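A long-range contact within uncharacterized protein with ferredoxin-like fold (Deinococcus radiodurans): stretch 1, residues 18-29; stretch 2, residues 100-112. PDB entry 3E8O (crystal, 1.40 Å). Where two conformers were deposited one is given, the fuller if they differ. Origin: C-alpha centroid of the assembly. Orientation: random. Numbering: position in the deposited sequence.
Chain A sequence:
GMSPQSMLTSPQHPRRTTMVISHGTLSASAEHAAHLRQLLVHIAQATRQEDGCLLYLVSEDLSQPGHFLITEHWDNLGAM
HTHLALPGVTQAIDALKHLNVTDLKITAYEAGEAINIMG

Stretch 1, residues 18-29: TMVISHGTLSAS
Stretch 2, residues 100-112: NVTDLKITAYEAG

Two neighbouring strands of an antiparallel sheet are commonly joined by apolar packing, by a backbone ladder and by polar groups at the ends, and in residues 18-29 and 100-112 of this protein with a ferredoxin-like fold the apolar packing gathers around Val20, Ala108 and Ile106. Val20, Ser22, Ala108 and Ile106, all buried, share a face with the partly exposed Glu110; Gly24 has no side chain to add to it. Val20 (chi1 t) sets CG1 3.9 Å from Ala108 CB, a diagonal neighbour; Ala108 itself pairs with Ser22. Gly24 faces Ile106 (chi1 m, chi2 t), its CA 4.0 Å from Ile106 CG1; a beta carbon on Gly24 would sit only 3.0 Å from that CG1, so glycine suits the position. Ser22 (chi1 t) brings OG to 2.9 Å from Ile106 CG2. Farther along, Leu26 (p, t) packs CD1 4.0 Å from Val101 CG1 and CB 4.0 Å from Leu104 CD1.

The opposite face carries Ile21, His23 and Thr25 across from Tyr109, Thr107 and Lys105. Ile21 (m, t), buried, reaches CD1 to 3.9 Å from Ala111 CB. Tyr109 (chi1 m, chi2 84°) presents its ring edge to Ile21 O, while Lys105 (t, t, t, p) leads its end away, where NZ is hydrogen-bonded elsewhere in the structure.

Strand 20-27 runs at 160° to strand 105-110, their axes approaching to 4.6 Å, and the stretches bury 904 Å² between them. The backbones are extended (residues 20-25, phi -109° to -132°, psi 120° to 150°; residues 105-110, phi -67° to -149°, psi 129° to 160°), and the hydrogen-bonded pairs fix the register. These are Ile21-Tyr109, His23-Thr107 and Thr25-Lys105; Val20-Glu110, Ser22-Ala108 and Gly24-Ile106 alternate with them, their CA atoms closer, at 4.1 to 4.4 Å. Ile21 N donates to Tyr109 O at 2.9 Å and Tyr109 N to Ile21 O at 2.8 Å. His23 N meets Thr107 O at 2.9 Å, Thr107 N returns to His23 O at 3.0 Å, and Thr25 N to Lys105 O (3.0 Å) and Lys105 N to Thr25 O (2.9 Å) repeat the motif. Ala111 N extends the ladder to Met19 O at 2.8 Å.

Beyond Lys105, a side chain replaces the backbone acceptor. Asp103 (chi1 p, chi2 -4°) leaves the backbone sideways, but its carboxylate end comes near Ser27 (chi1 p): Ser27 N donates to Asp103 OD1 at 2.8 Å and Ser27 OG to Asp103 OD2 at 2.6 Å. At the other end, one water donates to both Thr18 O (2.8 Å) and Glu110 OE2 (2.9 Å).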

ATOM      1  N   THR A  18      -9.353  -8.592 -16.354  1.00 29.17           N
ATOM      2  CA  THR A  18      -7.993  -8.485 -15.710  1.00 25.36           C
ATOM      3  C   THR A  18      -8.062  -7.535 -14.518  1.00 21.86           C
ATOM      4  O   THR A  18      -8.529  -6.409 -14.657  1.00 20.36           O
ATOM      5  CB  THR A  18      -6.909  -7.968 -16.694  1.00 27.02           C
ATOM      6  OG1 THR A  18      -6.862  -8.810 -17.868  1.00 31.04           O
ATOM      7  CG2 THR A  18      -5.507  -7.900 -15.988  1.00 23.49           C
HETATM    8  N   MSE A  19      -7.627  -8.036 -13.351  1.00 19.09           N
HETATM    9  CA  MSE A  19      -7.632  -7.221 -12.120  0.70 15.63           C
HETATM   10  C   MSE A  19      -6.723  -6.044 -12.338  1.00 13.28           C
HETATM   11  O   MSE A  19      -5.750  -6.110 -13.096  1.00 14.53           O
HETATM   12  CB  MSE A  19      -7.178  -7.984 -10.886  0.70 15.94           C
HETATM   13  CG  MSE A  19      -7.456  -7.291  -9.559  0.70 15.04           C
HETATM   14 SE   MSE A  19      -6.918  -8.303  -7.957  0.53 17.61          SE
HETATM   15  CE  MSE A  19      -5.086  -7.798  -7.951  0.70 18.34           C
ATOM     16  N   VAL A  20      -7.053  -4.960 -11.681  1.00 11.04           N
ATOM     17  CA  VAL A  20      -6.278  -3.712 -11.781  1.00  9.76           C
ATOM     18  C   VAL A  20      -5.854  -3.290 -10.383  1.00  9.07           C
ATOM     19  O   VAL A  20      -6.657  -3.302  -9.442  1.00 10.96           O
ATOM     20  CB  VAL A  20      -7.116  -2.570 -12.389  1.00 11.12           C
ATOM     21  CG1 VAL A  20      -6.321  -1.281 -12.515  1.00 13.72           C
ATOM     22  CG2 VAL A  20      -7.667  -3.019 -13.751  1.00 14.77           C
ATOM     23  N   ILE A  21      -4.591  -2.911 -10.265  1.00  9.17           N
ATOM     24  CA  ILE A  21      -4.029  -2.409  -9.017  1.00 10.12           C
ATOM     25  C   ILE A  21      -3.787  -0.934  -9.154  1.00 11.44           C
ATOM     26  O   ILE A  21      -3.189  -0.497 -10.131  1.00 13.39           O
ATOM     27  CB  ILE A  21      -2.706  -3.083  -8.730  1.00 11.37           C
ATOM     28  CG1 ILE A  21      -2.908  -4.589  -8.466  1.00 14.91           C
ATOM     29  CG2 ILE A  21      -1.983  -2.350  -7.587  1.00 14.11           C
ATOM     30  CD1 ILE A  21      -1.573  -5.371  -8.366  1.00 19.47           C
ATOM     31  N   SER A  22      -4.277  -0.170  -8.187  1.00  9.73           N
ATOM     32  CA  SER A  22      -4.004   1.291  -8.120  1.00 10.44           C
ATOM     33  C   SER A  22      -3.094   1.586  -6.939  1.00 11.10           C
ATOM     34  O   SER A  22      -3.276   1.032  -5.840  1.00 11.24           O
ATOM     35  CB  SER A  22      -5.312   2.054  -7.906  1.00 13.38           C
ATOM     36  OG  SER A  22      -5.193   3.453  -8.124  1.00 18.09           O
ATOM     37  N   HIS A  23      -2.131   2.478  -7.148  1.00 10.73           N
ATOM     38  CA  HIS A  23      -1.203   2.963  -6.104  1.00 10.21           C
ATOM     39  C   HIS A  23      -1.235   4.474  -6.092  1.00  9.54           C
ATOM     40  O   HIS A  23      -0.995   5.127  -7.114  1.00 10.89           O
ATOM     41  CB  HIS A  23       0.218   2.450  -6.372  1.00 10.96           C
ATOM     42  CG  HIS A  23       1.249   2.977  -5.433  1.00 13.92           C
ATOM     43  ND1 HIS A  23       1.238   2.678  -4.091  1.00 17.68           N
ATOM     44  CD2 HIS A  23       2.259   3.870  -5.617  1.00 15.88           C
ATOM     45  CE1 HIS A  23       2.249   3.302  -3.501  1.00 19.14           C
ATOM     46  NE2 HIS A  23       2.885   4.029  -4.412  1.00 18.54           N
ATOM     47  N   GLY A  24      -1.625   5.016  -4.943  1.00  9.26           N
ATOM     48  CA  GLY A  24      -1.716   6.457  -4.779  1.00 10.02           C
ATOM     49  C   GLY A  24      -0.968   6.928  -3.580  1.00  9.58           C
ATOM     50  O   GLY A  24      -0.879   6.242  -2.548  1.00 10.65           O
ATOM     51  N   THR A  25      -0.394   8.117  -3.729  1.00  8.96           N
ATOM     52  CA  THR A  25       0.302   8.766  -2.633  1.00 10.32           C
ATOM     53  C   THR A  25      -0.163  10.229  -2.543  1.00  9.24           C
ATOM     54  O   THR A  25      -0.549  10.862  -3.528  1.00 10.02           O
ATOM     55  CB  THR A  25       1.804   8.704  -2.802  1.00 10.72           C
ATOM     56  OG1 THR A  25       2.200   9.313  -4.048  1.00 12.67           O
ATOM     57  CG2 THR A  25       2.282   7.221  -2.763  1.00 14.64           C
ATOM     58  N   LEU A  26      -0.120  10.735  -1.320  1.00  9.47           N
ATOM     59  CA  LEU A  26      -0.537  12.108  -0.979  1.00  8.93           C
ATOM     60  C   LEU A  26      -0.020  12.451   0.401  1.00 11.41           C
ATOM     61  O   LEU A  26       0.285  11.539   1.186  1.00 12.98           O
ATOM     62  CB  LEU A  26      -2.048  12.307  -1.020  1.00 10.29           C
ATOM     63  CG  LEU A  26      -2.942  11.582  -0.016  1.00 10.14           C
ATOM     64  CD1 LEU A  26      -4.360  12.210  -0.075  1.00 11.58           C
ATOM     65  CD2 LEU A  26      -2.959  10.036  -0.198  1.00  9.77           C
ATOM     66  N   SER A  27       0.094  13.744   0.700  1.00 11.39           N
ATOM     67  CA  SER A  27       0.553  14.141   2.032  1.00 11.22           C
ATOM     68  C   SER A  27      -0.150  15.384   2.493  1.00 12.20           C
ATOM     69  O   SER A  27      -0.693  16.137   1.700  1.00 13.42           O
ATOM     70  CB  SER A  27       2.077  14.360   2.050  1.00 13.31           C
ATOM     71  OG  SER A  27       2.430  15.545   1.365  1.00 14.17           O
ATOM     72  N   ALA A  28      -0.116  15.597   3.797  1.00 13.21           N
ATOM     73  CA  ALA A  28      -0.695  16.796   4.398  1.00 13.78           C
ATOM     74  C   ALA A  28       0.316  17.422   5.337  1.00 15.74           C
ATOM     75  O   ALA A  28       1.177  16.751   5.916  1.00 17.42           O
ATOM     76  CB  ALA A  28      -1.999  16.457   5.167  1.00 15.56           C
ATOM     77  N   SER A  29       0.149  18.721   5.525  1.00 17.81           N
ATOM     78  CA  SER A  29       0.922  19.444   6.518  1.00 18.47           C
ATOM     79  C   SER A  29       0.501  18.983   7.903  1.00 17.41           C
ATOM     80  O   SER A  29      -0.541  18.375   8.101  1.00 17.54           O
ATOM     81  CB  SER A  29       0.634  20.944   6.399  1.00 19.41           C
ATOM     82  OG  SER A  29      -0.672  21.224   6.836  1.00 23.67           O
ATOM     83  N   ASN A 100      -5.465  21.858   1.595  1.00 19.69           N
ATOM     84  CA  ASN A 100      -4.249  22.217   0.827  1.00 20.40           C
ATOM     85  C   ASN A 100      -3.376  21.014   0.556  1.00 17.87           C
ATOM     86  O   ASN A 100      -2.131  21.075   0.584  1.00 19.01           O
ATOM     87  CB  ASN A 100      -3.395  23.322   1.473  1.00 21.81           C
ATOM     88  CG  ASN A 100      -2.387  23.977   0.473  1.00 27.09           C
ATOM     89  OD1 ASN A 100      -2.662  24.208  -0.751  1.00 27.07           O
ATOM     90  ND2 ASN A 100      -1.215  24.296   1.006  1.00 31.01           N
ATOM     91  N   VAL A 101      -4.064  19.901   0.300  1.00 15.68           N
ATOM     92  CA  VAL A 101      -3.380  18.667  -0.143  1.00 15.61           C
ATOM     93  C   VAL A 101      -3.324  18.738  -1.650  1.00 15.92           C
ATOM     94  O   VAL A 101      -4.347  18.623  -2.316  1.00 19.47           O
ATOM     95  CB  VAL A 101      -4.113  17.393   0.289  1.00 17.33           C
ATOM     96  CG1 VAL A 101      -3.484  16.146  -0.391  1.00 17.21           C
ATOM     97  CG2 VAL A 101      -4.139  17.313   1.819  1.00 17.79           C
ATOM     98  N   THR A 102      -2.127  18.954  -2.175  1.00 14.94           N
ATOM     99  CA  THR A 102      -1.952  19.223  -3.600  1.00 17.98           C
ATOM    100  C   THR A 102      -1.094  18.219  -4.315  1.00 17.40           C
ATOM    101  O   THR A 102      -0.884  18.352  -5.523  1.00 19.09           O
ATOM    102  CB  THR A 102      -1.287  20.591  -3.836  1.00 19.92           C
ATOM    103  OG1 THR A 102       0.018  20.591  -3.259  1.00 21.69           O
ATOM    104  CG2 THR A 102      -2.133  21.683  -3.237  1.00 24.19           C
ATOM    105  N   ASP A 103      -0.713  17.147  -3.631  1.00 14.51           N
ATOM    106  CA  ASP A 103       0.234  16.193  -4.215  1.00 13.82           C
ATOM    107  C   ASP A 103      -0.346  14.815  -4.443  1.00 12.73           C
ATOM    108  O   ASP A 103       0.385  13.830  -4.591  1.00 12.29           O
ATOM    109  CB  ASP A 103       1.522  16.088  -3.388  1.00 13.81           C
ATOM    110  CG  ASP A 103       1.291  15.576  -1.991  1.00 13.32           C
ATOM    111  OD1 ASP A 103       0.122  15.370  -1.608  1.00 12.26           O
ATOM    112  OD2 ASP A 103       2.298  15.437  -1.255  1.00 14.62           O
ATOM    113  N   LEU A 104      -1.654  14.686  -4.456  1.00 12.94           N
ATOM    114  CA  LEU A 104      -2.188  13.362  -4.736  1.00 11.07           C
ATOM    115  C   LEU A 104      -1.828  12.910  -6.139  1.00 10.93           C
ATOM    116  O   LEU A 104      -2.097  13.595  -7.115  1.00 14.15           O
ATOM    117  CB  LEU A 104      -3.721  13.363  -4.610  1.00 11.47           C
ATOM    118  CG  LEU A 104      -4.491  12.078  -4.976  1.00 11.10           C
ATOM    119  CD1 LEU A 104      -4.096  10.869  -4.162  1.00 11.73           C
ATOM    120  CD2 LEU A 104      -6.021  12.271  -4.937  1.00 15.82           C
ATOM    121  N   LYS A 105      -1.244  11.725  -6.246  1.00 10.29           N
ATOM    122  CA  LYS A 105      -0.924  11.097  -7.519  1.00 10.29           C
ATOM    123  C   LYS A 105      -1.325   9.646  -7.466  1.00  9.96           C
ATOM    124  O   LYS A 105      -0.958   8.942  -6.535  1.00 10.75           O
ATOM    125  CB  LYS A 105       0.557  11.228  -7.904  1.00 11.52           C
ATOM    126  CG  LYS A 105       0.864  10.720  -9.319  1.00 12.56           C
ATOM    127  CD  LYS A 105       2.247  10.879  -9.743  1.00 12.91           C
ATOM    128  CE  LYS A 105       2.491  10.257 -11.109  1.00 14.08           C
ATOM    129  NZ  LYS A 105       1.761  10.975 -12.203  1.00 12.67           N
ATOM    130  N   ILE A 106      -2.080   9.239  -8.467  1.00  9.23           N
ATOM    131  CA  ILE A 106      -2.534   7.842  -8.563  1.00  8.29           C
ATOM    132  C   ILE A 106      -2.207   7.281  -9.929  1.00  9.79           C
ATOM    133  O   ILE A 106      -2.443   7.929 -10.947  1.00 10.03           O
ATOM    134  CB  ILE A 106      -4.065   7.745  -8.334  1.00  9.55           C
ATOM    135  CG1 ILE A 106      -4.514   8.334  -6.981  1.00 11.47           C
ATOM    136  CG2 ILE A 106      -4.568   6.287  -8.438  1.00 11.64           C
ATOM    137  CD1 ILE A 106      -6.051   8.331  -6.781  1.00 12.50           C
ATOM    138  N   THR A 107      -1.596   6.110  -9.902  1.00 10.55           N
ATOM    139  CA  THR A 107      -1.249   5.345 -11.128  1.00  9.65           C
ATOM    140  C   THR A 107      -1.798   3.935 -10.930  1.00  9.18           C
ATOM    141  O   THR A 107      -1.697   3.394  -9.862  1.00 10.61           O
ATOM    142  CB  THR A 107       0.285   5.322 -11.372  1.00 10.34           C
ATOM    143  OG1 THR A 107       0.787   6.656 -11.227  1.00 11.60           O
ATOM    144  CG2 THR A 107       0.604   4.714 -12.772  1.00 11.04           C
ATOM    145  N   ALA A 108      -2.373   3.396 -11.983  1.00 10.85           N
ATOM    146  CA  ALA A 108      -2.962   2.046 -11.982  1.00  8.94           C
ATOM    147  C   ALA A 108      -2.218   1.172 -12.970  1.00 11.49           C
ATOM    148  O   ALA A 108      -1.601   1.661 -13.917  1.00 12.22           O
ATOM    149  CB  ALA A 108      -4.445   2.087 -12.295  1.00 10.61           C
ATOM    150  N   TYR A 109      -2.371  -0.133 -12.771  1.00 10.57           N
ATOM    151  CA  TYR A 109      -1.682  -1.139 -13.599  1.00 11.34           C
ATOM    152  C   TYR A 109      -2.547  -2.375 -13.679  1.00 10.90           C
ATOM    153  O   TYR A 109      -3.064  -2.829 -12.672  1.00 11.59           O
ATOM    154  CB  TYR A 109      -0.329  -1.582 -12.970  1.00 12.36           C
ATOM    155  CG  TYR A 109       0.579  -0.449 -12.571  1.00 12.42           C
ATOM    156  CD1 TYR A 109       0.433   0.188 -11.346  1.00 11.48           C
ATOM    157  CD2 TYR A 109       1.585  -0.021 -13.405  1.00 12.37           C
ATOM    158  CE1 TYR A 109       1.241   1.242 -10.981  1.00 12.33           C
ATOM    159  CE2 TYR A 109       2.393   1.039 -13.048  1.00 13.81           C
ATOM    160  CZ  TYR A 109       2.215   1.677 -11.838  1.00 12.71           C
ATOM    161  OH  TYR A 109       3.062   2.720 -11.501  1.00 14.92           O
ATOM    162  N   GLU A 110      -2.739  -2.896 -14.881  1.00 11.41           N
ATOM    163  CA  GLU A 110      -3.378  -4.207 -15.020  1.00 12.50           C
ATOM    164  C   GLU A 110      -2.412  -5.223 -14.442  1.00 12.12           C
ATOM    165  O   GLU A 110      -1.189  -5.162 -14.624  1.00 14.61           O
ATOM    166  CB  GLU A 110      -3.717  -4.521 -16.469  1.00 13.72           C
ATOM    167  CG  GLU A 110      -4.869  -3.649 -16.908  1.00 17.47           C
ATOM    168  CD  GLU A 110      -5.490  -4.046 -18.219  1.00 27.77           C
ATOM    169  OE1 GLU A 110      -4.789  -3.922 -19.231  1.00 31.06           O
ATOM    170  OE2 GLU A 110      -6.675  -4.450 -18.239  1.00 26.65           O
ATOM    171  N   ALA A 111      -2.983  -6.172 -13.732  1.00 11.90           N
ATOM    172  CA  ALA A 111      -2.238  -7.201 -13.005  1.00 13.69           C
ATOM    173  C   ALA A 111      -2.410  -8.558 -13.624  1.00 15.24           C
ATOM    174  O   ALA A 111      -3.482  -8.909 -14.075  1.00 17.26           O
ATOM    175  CB  ALA A 111      -2.726  -7.247 -11.527  1.00 14.90           C
ATOM    176  N   GLY A 112      -1.319  -9.313 -13.621  1.00 16.45           N
ATOM    177  CA  GLY A 112      -1.340 -10.717 -14.016  1.00 16.30           C
ATOM    178  C   GLY A 112      -1.944 -11.545 -12.890  1.00 18.61           C
ATOM    179  O   GLY A 112      -2.373 -11.017 -11.860  1.00 19.01           O
TER
HETATM  180  O   HOH W   1      -9.199  -4.700 -16.736  1.00 23.56           O
HETATM  181  O   HOH W   2      -5.765 -10.154 -13.481  1.00 26.88           O
HETATM  182  O   HOH W   3       1.245   6.295  -8.201  1.00 24.75           O
HETATM  183  O   HOH W   4       2.339  12.044  -3.813  1.00 14.14           O
HETATM  184  O   HOH W   5       0.097  18.206  -0.289  1.00 19.69           O
HETATM  185  O   HOH W   6      -1.773  20.136   3.851  1.00 23.61           O